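Local coordinates for acetyl-CoA acetyltransferase (Bacillus anthracis, PDB 3SS6), which probably catalyses the thiolase reaction, the reversible condensation of two acetyl-CoA molecules to acetoacetyl-CoA and free CoA, at residues 101-106 with 278-283; 109-114 with 263-268. One frame throughout, in Å; residues are numbered along the deposited sequence. Where two conformers were deposited one is given.

Contact 1 of 2, residues 101-106 with 278-283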
# COMPACT_ATOMS: atom_id res chain seq x y z
N ALA A 101 23.85 2.91 -29.65
CA ALA A 101 25.15 3.58 -29.58
C ALA A 101 25.86 3.45 -30.92
O ALA A 101 26.44 4.43 -31.44
CB ALA A 101 26.01 2.97 -28.46
N ALA A 102 25.84 2.25 -31.48
CA ALA A 102 26.49 2.04 -32.77
C ALA A 102 25.87 2.93 -33.85
O ALA A 102 26.58 3.52 -34.67
CB ALA A 102 26.42 0.57 -33.18
N MET A 103 24.54 3.06 -33.83
CA MET A 103 23.88 3.92 -34.80
C MET A 103 24.37 5.36 -34.69
O MET A 103 24.67 5.99 -35.70
CB MET A 103 22.35 3.88 -34.65
CG MET A 103 21.75 2.52 -34.96
SD MET A 103 19.96 2.57 -35.25
CE MET A 103 19.34 3.03 -33.63
N GLN A 104 24.42 5.88 -33.47
CA GLN A 104 24.89 7.25 -33.28
C GLN A 104 26.32 7.41 -33.80
O GLN A 104 26.65 8.42 -34.42
CB GLN A 104 24.85 7.65 -31.80
CG GLN A 104 23.44 7.81 -31.26
CD GLN A 104 23.40 8.52 -29.92
OE1 GLN A 104 24.44 8.76 -29.29
NE2 GLN A 104 22.21 8.86 -29.47
N ILE A 105 27.16 6.42 -33.54
CA ILE A 105 28.56 6.51 -33.98
C ILE A 105 28.67 6.38 -35.50
O ILE A 105 29.40 7.14 -36.14
CB ILE A 105 29.43 5.47 -33.27
CG1 ILE A 105 29.46 5.79 -31.77
CG2 ILE A 105 30.84 5.41 -33.90
CD1 ILE A 105 29.98 4.64 -30.89
N GLN A 106 27.93 5.44 -36.08
CA GLN A 106 27.98 5.28 -37.53
C GLN A 106 27.60 6.58 -38.24
O GLN A 106 28.19 6.94 -39.27
CB GLN A 106 27.04 4.17 -37.98
CG GLN A 106 27.40 2.77 -37.50
CD GLN A 106 26.29 1.78 -37.82
OE1 GLN A 106 25.54 1.33 -36.94
NE2 GLN A 106 26.16 1.45 -39.11
N VAL A 278 30.11 -5.64 -36.58
CA VAL A 278 29.91 -5.76 -38.03
C VAL A 278 28.44 -5.76 -38.48
O VAL A 278 28.17 -5.57 -39.66
CB VAL A 278 30.65 -6.96 -38.64
CG1 VAL A 278 32.16 -6.81 -38.47
CG2 VAL A 278 30.17 -8.26 -38.04
N GLY A 279 27.51 -5.96 -37.54
CA GLY A 279 26.10 -5.94 -37.88
C GLY A 279 25.20 -6.23 -36.70
O GLY A 279 25.66 -6.65 -35.65
N TYR A 280 23.90 -5.99 -36.88
CA TYR A 280 22.91 -6.32 -35.86
C TYR A 280 21.56 -6.45 -36.52
O TYR A 280 21.34 -5.89 -37.61
CB TYR A 280 22.87 -5.26 -34.73
CG TYR A 280 22.95 -3.83 -35.24
CD1 TYR A 280 21.81 -3.15 -35.66
CD2 TYR A 280 24.17 -3.17 -35.31
CE1 TYR A 280 21.89 -1.86 -36.13
CE2 TYR A 280 24.26 -1.88 -35.78
CZ TYR A 280 23.11 -1.22 -36.19
OH TYR A 280 23.17 0.07 -36.67
N SER A 281 20.66 -7.20 -35.89
CA SER A 281 19.36 -7.45 -36.50
C SER A 281 18.28 -7.66 -35.45
O SER A 281 18.55 -8.06 -34.31
CB SER A 281 19.45 -8.68 -37.40
OG SER A 281 19.94 -9.78 -36.66
N VAL A 282 17.04 -7.40 -35.85
CA VAL A 282 15.87 -7.51 -34.97
C VAL A 282 14.75 -8.20 -35.73
O VAL A 282 14.45 -7.83 -36.88
CB VAL A 282 15.39 -6.11 -34.52
CG1 VAL A 282 14.13 -6.22 -33.67
CG2 VAL A 282 16.49 -5.38 -33.75
N ALA A 283 14.11 -9.19 -35.11
CA ALA A 283 13.01 -9.90 -35.78
C ALA A 283 11.82 -10.07 -34.83
O ALA A 283 12.00 -10.37 -33.65
CB ALA A 283 13.49 -11.26 -36.29

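Contact 2 of 2, residues 109-114 with 263-268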
# COMPACT_ATOMS: atom_id res chain seq x y z
N VAL A 109 26.65 11.19 -35.12
CA VAL A 109 25.89 11.87 -34.07
C VAL A 109 26.73 11.96 -32.79
O VAL A 109 26.73 12.99 -32.11
CB VAL A 109 24.57 11.13 -33.77
CG1 VAL A 109 23.92 11.65 -32.47
CG2 VAL A 109 23.61 11.26 -34.95
N SER A 110 27.44 10.87 -32.49
CA SER A 110 28.37 10.83 -31.36
C SER A 110 29.71 10.26 -31.82
O SER A 110 29.75 9.49 -32.78
CB SER A 110 27.84 9.91 -30.26
OG SER A 110 26.60 10.34 -29.76
N GLU A 111 30.79 10.63 -31.13
CA GLU A 111 32.09 10.03 -31.40
C GLU A 111 32.42 8.93 -30.41
O GLU A 111 33.07 7.95 -30.76
CB GLU A 111 33.19 11.09 -31.40
CG GLU A 111 33.11 12.05 -32.58
CD GLU A 111 34.31 12.96 -32.69
OE1 GLU A 111 34.88 13.34 -31.64
OE2 GLU A 111 34.70 13.28 -33.83
N VAL A 112 31.97 9.11 -29.17
CA VAL A 112 32.19 8.16 -28.08
C VAL A 112 30.87 7.94 -27.34
O VAL A 112 30.24 8.90 -26.91
CB VAL A 112 33.23 8.70 -27.07
CG1 VAL A 112 33.42 7.74 -25.90
CG2 VAL A 112 34.58 8.94 -27.75
N VAL A 113 30.45 6.69 -27.20
CA VAL A 113 29.23 6.39 -26.44
C VAL A 113 29.51 5.27 -25.44
O VAL A 113 30.20 4.30 -25.77
CB VAL A 113 28.09 5.94 -27.36
CG1 VAL A 113 26.81 5.65 -26.54
CG2 VAL A 113 27.82 6.98 -28.42
N VAL A 114 29.00 5.42 -24.22
CA VAL A 114 29.07 4.37 -23.21
C VAL A 114 27.69 3.73 -23.17
O VAL A 114 26.69 4.41 -22.98
CB VAL A 114 29.44 4.95 -21.84
CG1 VAL A 114 29.42 3.85 -20.79
CG2 VAL A 114 30.83 5.59 -21.90
N GLU A 263 35.99 3.99 -35.36
CA GLU A 263 37.31 3.43 -35.56
C GLU A 263 38.35 4.54 -35.77
O GLU A 263 39.50 4.41 -35.35
CB GLU A 263 37.31 2.46 -36.74
CG GLU A 263 38.60 1.64 -36.82
CD GLU A 263 38.50 0.44 -37.73
OE1 GLU A 263 37.47 0.29 -38.42
OE2 GLU A 263 39.45 -0.36 -37.75
N GLU A 264 37.93 5.62 -36.42
CA GLU A 264 38.82 6.76 -36.64
C GLU A 264 39.22 7.42 -35.32
O GLU A 264 40.39 7.80 -35.14
CB GLU A 264 38.20 7.78 -37.60
CG GLU A 264 38.08 7.25 -39.03
CD GLU A 264 37.79 8.34 -40.05
OE1 GLU A 264 37.26 9.40 -39.66
OE2 GLU A 264 38.11 8.14 -41.24
N LYS A 265 38.28 7.54 -34.39
CA LYS A 265 38.55 8.10 -33.08
C LYS A 265 39.55 7.21 -32.32
O LYS A 265 40.45 7.71 -31.66
CB LYS A 265 37.26 8.22 -32.27
CG LYS A 265 37.40 8.96 -30.94
CD LYS A 265 37.68 10.43 -31.18
CE LYS A 265 37.56 11.24 -29.91
NZ LYS A 265 37.88 12.68 -30.17
N ALA A 266 39.38 5.89 -32.43
CA ALA A 266 40.32 4.98 -31.78
C ALA A 266 41.73 5.14 -32.37
O ALA A 266 42.72 5.14 -31.64
CB ALA A 266 39.84 3.54 -31.88
N LYS A 267 41.81 5.27 -33.69
CA LYS A 267 43.10 5.47 -34.34
C LYS A 267 43.73 6.77 -33.87
O LYS A 267 44.93 6.84 -33.61
CB LYS A 267 42.94 5.48 -35.86
CG LYS A 267 44.26 5.65 -36.64
CD LYS A 267 45.10 4.39 -36.57
CE LYS A 267 46.37 4.52 -37.40
NZ LYS A 267 47.12 3.23 -37.45
N GLU A 268 42.90 7.81 -33.78
CA GLU A 268 43.35 9.12 -33.32
C GLU A 268 44.01 9.02 -31.94
O GLU A 268 45.05 9.62 -31.69
CB GLU A 268 42.16 10.09 -33.25
CG GLU A 268 42.41 11.36 -32.45
CD GLU A 268 41.12 12.06 -32.04
OE1 GLU A 268 40.37 12.52 -32.93
OE2 GLU A 268 40.85 12.15 -30.82

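Contact 1 of 2, residues 101-106 with 278-283
Tyr280 reaches from strand 275-284 to helix 93-107, where its hydroxyl donates a hydrogen bond to Gln106 OE1. The distance from Tyr280 OH to Gln106 OE1 is 2.7 Å. The two side chains come from opposite directions, and the hydroxyl lies in the carbonyl plane on a lone pair of OE1, with a C=O...donor angle of 140°. OE1 in turn sits at the edge of the tyrosine ring, near its plane. The amide plane stands 77° from the ring plane, so the two flat groups are nearly perpendicular and do not stack. The glutamine chain, extended beyond CG, carries its amide out from the helix to the phenol.

Around this bond the packing is apolar. Met103 runs obliquely past the hydroxyl, its CG 3.3 Å from Tyr280 OH and 4.2 Å from Tyr280 CZ. A potassium ion lies about 4 Å from the nearest part of this methionine side chain. Ala102, one helix position before, turns its methyl toward the ring, and its CB is 4.2 Å from Tyr280 CE2. The tyrosine holds its CG between the backbone N and the carbonyl carbon (chi1 42°), which directs the ring to the helix. The axes of segments 101-106 and 278-283 come within 11.0 Å.

The contact joins a helix of the N-terminal thiolase domain to a strand of the C-terminal thiolase domain. Helix 93-107 also rests on strands 112-120 and 252-262, through Ala101 and Ile105, while Met103 and Gln106 pack against Leu107 of the second subunit. Within the sheet, strand 275-284 pairs with strand 385-393, where Val278 and Gly279 face Phe390 in a classic beta bulge.

Contact 2 of 2, residues 109-114 with 263-268
Lys265 and Glu111 form a salt bridge where strand 112-120 of the large mixed sheet of the thiolase fold begins, beside helix 263-269. With Glu268 they make a three-residue salt-bridge network, partly open to solvent; Glu268 has two conformers, and its arm of the network, described here for one of them, may be only partly populated.

From CB, which is directed toward the 109-114 segment, the lysine places CG anti to its backbone N (chi1 -172°). CG packs against Val112: Lys265 CG lies 4.3 Å from Val112 CG2. The chain then bends at chi2 (69°), and this turn takes it away from a fully extended course and past the carboxylate of Glu111. Lys265 CD passes at 4.1 Å from Glu111 OE1, and CE comes nearer to the same oxygen. At the tip the ammonium meets both acids. The bond from Lys265 NZ to Glu111 OE1 is weak, at 3.4 Å, whereas the one to Glu268 OE2, within the helix, is shorter. The side chain of Glu111 is extended beyond CG and crosses the lysine at about a right angle, so its carboxylate meets the far half of the lysine through OE1.

The ammonium between them probably offsets the repulsion of the two acids, whose Glu111 OE1 and Glu268 OE1 are 5.7 Å apart. Behind the bridge, Glu111 is fixed by its backbone: it pairs with Ser262, the last residue of strand 252-262, and its N is bonded to Asp52. Ser262 also uses its OG to accept the N-H of Lys265, so one serine joins both partners of the bridge. In the same Glu268 conformer, Lys265 NZ approaches Glu268 OE2 at 3.1 Å on the syn side, 18° out of the carboxylate plane.

In the fold
Contacts 1 and 2 have centres 15 Å apart, and contact 2 is nested inside the loop closed by contact 1. Helix 93-107 leads into strand 112-120 and helix 263-269 into strand 275-284, so each contact takes one element from each succession, and both reach the same mixed sheet. They touch: Gln104 OE1 lies 2.7 Å from Ser110 OG, a probable hydrogen bond, and Ala101 CB packs 3.4 Å from Val113 CG1. A potassium ion lies about 4 Å from the side chain of Met103, whereas that of Val112 is about 14 Å from a bound potassium. Cys91, oxidised to S-hydroxycysteine, stands two residues before helix 93-107 in sequence and by thiolase family resemblance is probably the nucleophile.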